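Local coordinates for protein PfVFT1 (PDB 5JKQ) that has the bi-lobed architecture of a Venus flytrap protein and probably binds a small solute in the manner of solute-binding proteins, at residues I199-E212 and F222-S235. The protein carries 3 engineered substitutions. Residues are numbered along the deposited sequence; the frame is centred on the assembly and turned at random.
Sequences ISKNEGLKIACLTE and FLDKVTYDYKSFSS
Ile207 lends both of its polar backbone atoms to the neighbouring strand: its N donates to Thr227 O (2.8 Å) and its O accepts from Asp229 N (2.9 Å). Thr227 N to Leu205 O and Cys209 N to Asp229 O extend this at either end, making a parallel ladder of four hydrogen bonds between Leu205-Cys209 and Thr227-Asp229. Beyond it, Lys225 NZ donates hydrogen bonds to two carbonyls at the C-terminal end of helix 192-201: to Ile199 O, in the carbonyl plane on a lone pair, and to Ser200 O at 2.9 Å, from above that carbonyl's plane; a bend at chi2 (-82°) helps bring the chain there.

On the face with Ile207 and Tyr228, Ile207 CD1 meets Val226 CG2 at 3.6 Å. Ile199 packs its CG2 on Val226 CG1, and Ile199 CG1 makes an off-centre CH-pi contact with the Phe222 ring. The opposite face brings Ala208 CB to 3.4 Å from Phe233 CZ. Past the strands, Glu212 runs alongside Tyr230, its CB over one ring face, 3.8 Å from the centroid, and its carboxylate plane only 16° from the ring plane.

Helix 212-222 connects the two strands in a beta-alpha-beta unit, and the Cys209-Cys215 disulfide ties it to the first strand. Strand 250-253 flanks that strand on its other edge, also in parallel, and Phe222 packs against Leu195 of helix 192-201.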
loop_
_atom_site.group_PDB
_atom_site.type_symbol
_atom_site.label_atom_id
_atom_site.label_comp_id
_atom_site.label_asym_id
_atom_site.label_seq_id
_atom_site.Cartn_x
_atom_site.Cartn_y
_atom_site.Cartn_z
ATOM N N ILE A 199 13.685 18.979 -16.923
ATOM C CA ILE A 199 13.047 18.030 -17.832
ATOM C C ILE A 199 12.286 18.770 -18.932
ATOM O O ILE A 199 12.176 18.280 -20.054
ATOM C CB ILE A 199 12.079 17.077 -17.081
ATOM C CG1 ILE A 199 12.822 16.278 -16.005
ATOM C CG2 ILE A 199 11.381 16.113 -18.044
ATOM C CD1 ILE A 199 13.951 15.408 -16.524
ATOM N N SER A 200 11.771 19.954 -18.615
ATOM C CA SER A 200 11.018 20.732 -19.593
ATOM C C SER A 200 11.954 21.368 -20.622
ATOM O O SER A 200 11.578 21.545 -21.781
ATOM C CB SER A 200 10.181 21.812 -18.899
ATOM O OG SER A 200 10.987 22.891 -18.467
ATOM N N LYS A 201 13.171 21.703 -20.198
ATOM C CA LYS A 201 14.152 22.319 -21.090
ATOM C C LYS A 201 14.858 21.288 -21.970
ATOM O O LYS A 201 15.266 21.599 -23.089
ATOM C CB LYS A 201 15.204 23.098 -20.288
ATOM C CG LYS A 201 14.689 24.333 -19.546
ATOM C CD LYS A 201 14.038 25.358 -20.462
ATOM C CE LYS A 201 15.010 25.915 -21.492
ATOM N NZ LYS A 201 14.369 26.956 -22.347
ATOM N N ASN A 202 14.999 20.065 -21.462
ATOM C CA ASN A 202 15.809 19.041 -22.121
ATOM C C ASN A 202 15.006 17.823 -22.570
ATOM O O ASN A 202 13.957 17.512 -22.011
ATOM C CB ASN A 202 16.932 18.594 -21.187
ATOM C CG ASN A 202 17.840 19.739 -20.787
ATOM O OD1 ASN A 202 17.637 20.376 -19.753
ATOM N ND2 ASN A 202 18.846 20.012 -21.610
ATOM N N GLU A 203 15.530 17.135 -23.580
ATOM C CA GLU A 203 14.845 16.011 -24.208
ATOM C C GLU A 203 15.749 14.785 -24.268
ATOM O O GLU A 203 16.971 14.900 -24.187
ATOM C CB GLU A 203 14.386 16.395 -25.619
ATOM C CG GLU A 203 15.371 17.295 -26.364
ATOM C CD GLU A 203 14.933 17.610 -27.784
ATOM O OE1 GLU A 203 14.109 16.851 -28.342
ATOM O OE2 GLU A 203 15.412 18.620 -28.342
ATOM N N GLY A 204 15.137 13.612 -24.404
ATOM C CA GLY A 204 15.876 12.370 -24.552
ATOM C C GLY A 204 16.373 11.781 -23.242
ATOM O O GLY A 204 17.077 10.771 -23.241
ATOM N N LEU A 205 16.004 12.405 -22.129
ATOM C CA LEU A 205 16.433 11.939 -20.813
ATOM C C LEU A 205 15.767 10.618 -20.443
ATOM O O LEU A 205 14.694 10.287 -20.953
ATOM C CB LEU A 205 16.122 12.992 -19.749
ATOM C CG LEU A 205 16.804 14.348 -19.949
ATOM C CD1 LEU A 205 16.288 15.351 -18.935
ATOM C CD2 LEU A 205 18.318 14.222 -19.851
ATOM N N LYS A 206 16.416 9.873 -19.553
ATOM C CA LYS A 206 15.920 8.574 -19.109
ATOM C C LYS A 206 16.000 8.484 -17.590
ATOM O O LYS A 206 16.942 8.992 -16.981
ATOM C CB LYS A 206 16.721 7.442 -19.760
ATOM C CG LYS A 206 17.099 7.716 -21.213
ATOM C CD LYS A 206 17.634 6.473 -21.916
ATOM C CE LYS A 206 17.974 6.769 -23.374
ATOM N NZ LYS A 206 18.410 5.555 -24.125
ATOM N N ILE A 207 15.007 7.835 -16.984
ATOM C CA ILE A 207 14.906 7.754 -15.529
ATOM C C ILE A 207 15.074 6.317 -15.052
ATOM O O ILE A 207 14.426 5.401 -15.560
ATOM C CB ILE A 207 13.553 8.327 -15.040
ATOM C CG1 ILE A 207 13.530 9.841 -15.283
ATOM C CG2 ILE A 207 13.320 8.015 -13.556
ATOM C CD1 ILE A 207 12.261 10.539 -14.823
ATOM N N ALA A 208 15.954 6.133 -14.070
ATOM C CA ALA A 208 16.184 4.823 -13.470
ATOM C C ALA A 208 15.347 4.657 -12.208
ATOM O O ALA A 208 15.230 5.581 -11.403
ATOM C CB ALA A 208 17.656 4.637 -13.155
ATOM N N CYS A 209 14.769 3.471 -12.041
ATOM C CA CYS A 209 13.933 3.170 -10.884
ATOM C C CYS A 209 14.190 1.750 -10.384
ATOM O O CYS A 209 14.474 0.851 -11.169
ATOM C CB CYS A 209 12.454 3.340 -11.237
ATOM S SG CYS A 209 12.014 4.977 -11.872
ATOM N N LEU A 210 14.091 1.552 -9.075
ATOM C CA LEU A 210 14.337 0.239 -8.493
ATOM C C LEU A 210 13.098 -0.641 -8.619
ATOM O O LEU A 210 13.201 -1.863 -8.715
ATOM C CB LEU A 210 14.756 0.369 -7.027
ATOM C CG LEU A 210 15.049 -0.936 -6.283
ATOM C CD1 LEU A 210 16.100 -1.767 -7.005
ATOM C CD2 LEU A 210 15.498 -0.640 -4.863
ATOM N N THR A 211 11.929 -0.005 -8.622
ATOM C CA THR A 211 10.661 -0.706 -8.784
ATOM C C THR A 211 9.790 0.009 -9.808
ATOM O O THR A 211 10.042 1.165 -10.150
ATOM C CB THR A 211 9.884 -0.805 -7.456
ATOM O OG1 THR A 211 9.381 0.488 -7.096
ATOM C CG2 THR A 211 10.773 -1.340 -6.340
ATOM N N GLU A 212 8.762 -0.681 -10.289
ATOM C CA GLU A 212 7.807 -0.084 -11.214
ATOM C C GLU A 212 7.053 1.058 -10.539
ATOM O O GLU A 212 6.758 2.077 -11.166
ATOM C CB GLU A 212 6.824 -1.140 -11.724
ATOM C CG GLU A 212 5.851 -0.628 -12.776
ATOM C CD GLU A 212 4.953 -1.723 -13.324
ATOM O OE1 GLU A 212 4.808 -2.769 -12.657
ATOM O OE2 GLU A 212 4.394 -1.538 -14.425
ATOM N N PHE A 222 5.702 13.611 -15.309
ATOM C CA PHE A 222 6.462 13.915 -16.518
ATOM C C PHE A 222 5.897 13.292 -17.792
ATOM O O PHE A 222 6.232 13.733 -18.888
ATOM C CB PHE A 222 7.913 13.475 -16.329
ATOM C CG PHE A 222 8.638 14.252 -15.270
ATOM C CD1 PHE A 222 8.849 15.611 -15.420
ATOM C CD2 PHE A 222 9.100 13.631 -14.124
ATOM C CE1 PHE A 222 9.508 16.336 -14.451
ATOM C CE2 PHE A 222 9.763 14.352 -13.148
ATOM C CZ PHE A 222 9.968 15.706 -13.313
ATOM N N LEU A 223 5.043 12.283 -17.654
ATOM C CA LEU A 223 4.392 11.673 -18.813
ATOM C C LEU A 223 5.430 11.076 -19.773
ATOM O O LEU A 223 6.301 10.319 -19.346
ATOM C CB LEU A 223 3.517 12.706 -19.530
ATOM C CG LEU A 223 2.582 13.523 -18.636
ATOM C CD1 LEU A 223 1.948 14.656 -19.430
ATOM C CD2 LEU A 223 1.519 12.633 -18.016
ATOM N N ASP A 224 5.344 11.414 -21.059
ATOM C CA ASP A 224 6.227 10.831 -22.067
ATOM C C ASP A 224 7.439 11.713 -22.366
ATOM O O ASP A 224 8.162 11.471 -23.334
ATOM C CB ASP A 224 5.452 10.568 -23.360
ATOM C CG ASP A 224 5.022 11.845 -24.057
ATOM O OD1 ASP A 224 4.809 12.863 -23.364
ATOM O OD2 ASP A 224 4.894 11.831 -25.299
ATOM N N LYS A 225 7.666 12.730 -21.539
ATOM C CA LYS A 225 8.834 13.599 -21.694
ATOM C C LYS A 225 10.141 12.842 -21.477
ATOM O O LYS A 225 11.210 13.309 -21.873
ATOM C CB LYS A 225 8.763 14.774 -20.718
ATOM C CG LYS A 225 8.361 16.093 -21.349
ATOM C CD LYS A 225 9.550 16.776 -22.011
ATOM C CE LYS A 225 9.270 18.245 -22.292
ATOM N NZ LYS A 225 10.518 19.001 -22.601
ATOM N N VAL A 226 10.051 11.681 -20.835
ATOM C CA VAL A 226 11.223 10.859 -20.558
ATOM C C VAL A 226 10.886 9.382 -20.711
ATOM O O VAL A 226 9.713 9.013 -20.792
ATOM C CB VAL A 226 11.767 11.107 -19.135
ATOM C CG1 VAL A 226 12.159 12.562 -18.956
ATOM C CG2 VAL A 226 10.734 10.717 -18.093
ATOM N N THR A 227 11.920 8.546 -20.752
ATOM C CA THR A 227 11.747 7.097 -20.767
ATOM C C THR A 227 11.983 6.538 -19.367
ATOM O O THR A 227 12.826 7.043 -18.623
ATOM C CB THR A 227 12.701 6.421 -21.768
ATOM O OG1 THR A 227 14.049 6.821 -21.496
ATOM C CG2 THR A 227 12.342 6.810 -23.191
ATOM N N TYR A 228 11.234 5.497 -19.019
ATOM C CA TYR A 228 11.270 4.926 -17.676
ATOM C C TYR A 228 11.842 3.515 -17.691
ATOM O O TYR A 228 11.312 2.626 -18.358
ATOM C CB TYR A 228 9.866 4.918 -17.068
ATOM C CG TYR A 228 9.218 6.282 -17.063
ATOM C CD1 TYR A 228 9.395 7.152 -15.995
ATOM C CD2 TYR A 228 8.440 6.708 -18.131
ATOM C CE1 TYR A 228 8.810 8.403 -15.989
ATOM C CE2 TYR A 228 7.851 7.958 -18.134
ATOM C CZ TYR A 228 8.040 8.801 -17.060
ATOM O OH TYR A 228 7.460 10.049 -17.052
ATOM N N ASP A 229 12.927 3.323 -16.947
ATOM C CA ASP A 229 13.579 2.023 -16.838
ATOM C C ASP A 229 13.619 1.567 -15.384
ATOM O O ASP A 229 14.267 2.198 -14.547
ATOM C CB ASP A 229 14.996 2.089 -17.412
ATOM C CG ASP A 229 15.673 0.733 -17.455
ATOM O OD1 ASP A 229 14.962 -0.294 -17.428
ATOM O OD2 ASP A 229 16.919 0.695 -17.526
ATOM N N TYR A 230 12.919 0.473 -15.094
ATOM C CA TYR A 230 12.908 -0.107 -13.754
ATOM C C TYR A 230 13.303 -1.584 -13.762
ATOM O O TYR A 230 13.636 -2.153 -12.721
ATOM C CB TYR A 230 11.527 0.054 -13.117
ATOM C CG TYR A 230 10.418 -0.637 -13.871
ATOM C CD1 TYR A 230 10.093 -1.962 -13.606
ATOM C CD2 TYR A 230 9.693 0.034 -14.844
ATOM C CE1 TYR A 230 9.078 -2.598 -14.293
ATOM C CE2 TYR A 230 8.677 -0.593 -15.536
ATOM C CZ TYR A 230 8.373 -1.908 -15.258
ATOM O OH TYR A 230 7.360 -2.536 -15.945
ATOM N N LYS A 231 13.269 -2.198 -14.938
ATOM C CA LYS A 231 13.581 -3.615 -15.070
ATOM C C LYS A 231 15.079 -3.886 -14.939
ATOM O O LYS A 231 15.486 -4.973 -14.529
ATOM C CB LYS A 231 13.066 -4.136 -16.413
ATOM C CG LYS A 231 11.551 -4.249 -16.481
ATOM C CD LYS A 231 11.058 -4.470 -17.903
ATOM C CE LYS A 231 9.539 -4.558 -17.951
ATOM N NZ LYS A 231 9.028 -4.862 -19.316
ATOM N N SER A 232 15.896 -2.892 -15.269
ATOM C CA SER A 232 17.343 -3.080 -15.327
ATOM C C SER A 232 18.034 -3.006 -13.966
ATOM O O SER A 232 19.243 -3.224 -13.879
ATOM C CB SER A 232 17.965 -2.036 -16.259
ATOM O OG SER A 232 17.480 -2.179 -17.583
ATOM N N PHE A 233 17.276 -2.713 -12.911
ATOM C CA PHE A 233 17.858 -2.468 -11.588
ATOM C C PHE A 233 17.233 -3.345 -10.509
ATOM O O PHE A 233 16.014 -3.361 -10.335
ATOM C CB PHE A 233 17.703 -0.993 -11.220
ATOM C CG PHE A 233 18.118 -0.059 -12.319
ATOM C CD1 PHE A 233 19.452 0.253 -12.513
ATOM C CD2 PHE A 233 17.174 0.494 -13.169
ATOM C CE1 PHE A 233 19.837 1.106 -13.531
ATOM C CE2 PHE A 233 17.554 1.348 -14.188
ATOM C CZ PHE A 233 18.888 1.654 -14.368
ATOM N N SER A 234 18.087 -4.064 -9.785
ATOM C CA SER A 234 17.650 -5.004 -8.756
ATOM C C SER A 234 18.159 -4.621 -7.365
ATOM O O SER A 234 17.862 -5.302 -6.383
ATOM C CB SER A 234 18.123 -6.418 -9.102
ATOM O OG SER A 234 17.678 -6.801 -10.392
ATOM N N SER A 235 18.930 -3.541 -7.281
ATOM C CA SER A 235 19.473 -3.109 -6.000
ATOM C C SER A 235 19.850 -1.634 -6.009
ATOM O O SER A 235 19.972 -1.013 -7.065
ATOM C CB SER A 235 20.698 -3.949 -5.630
ATOM O OG SER A 235 21.777 -3.698 -6.513
#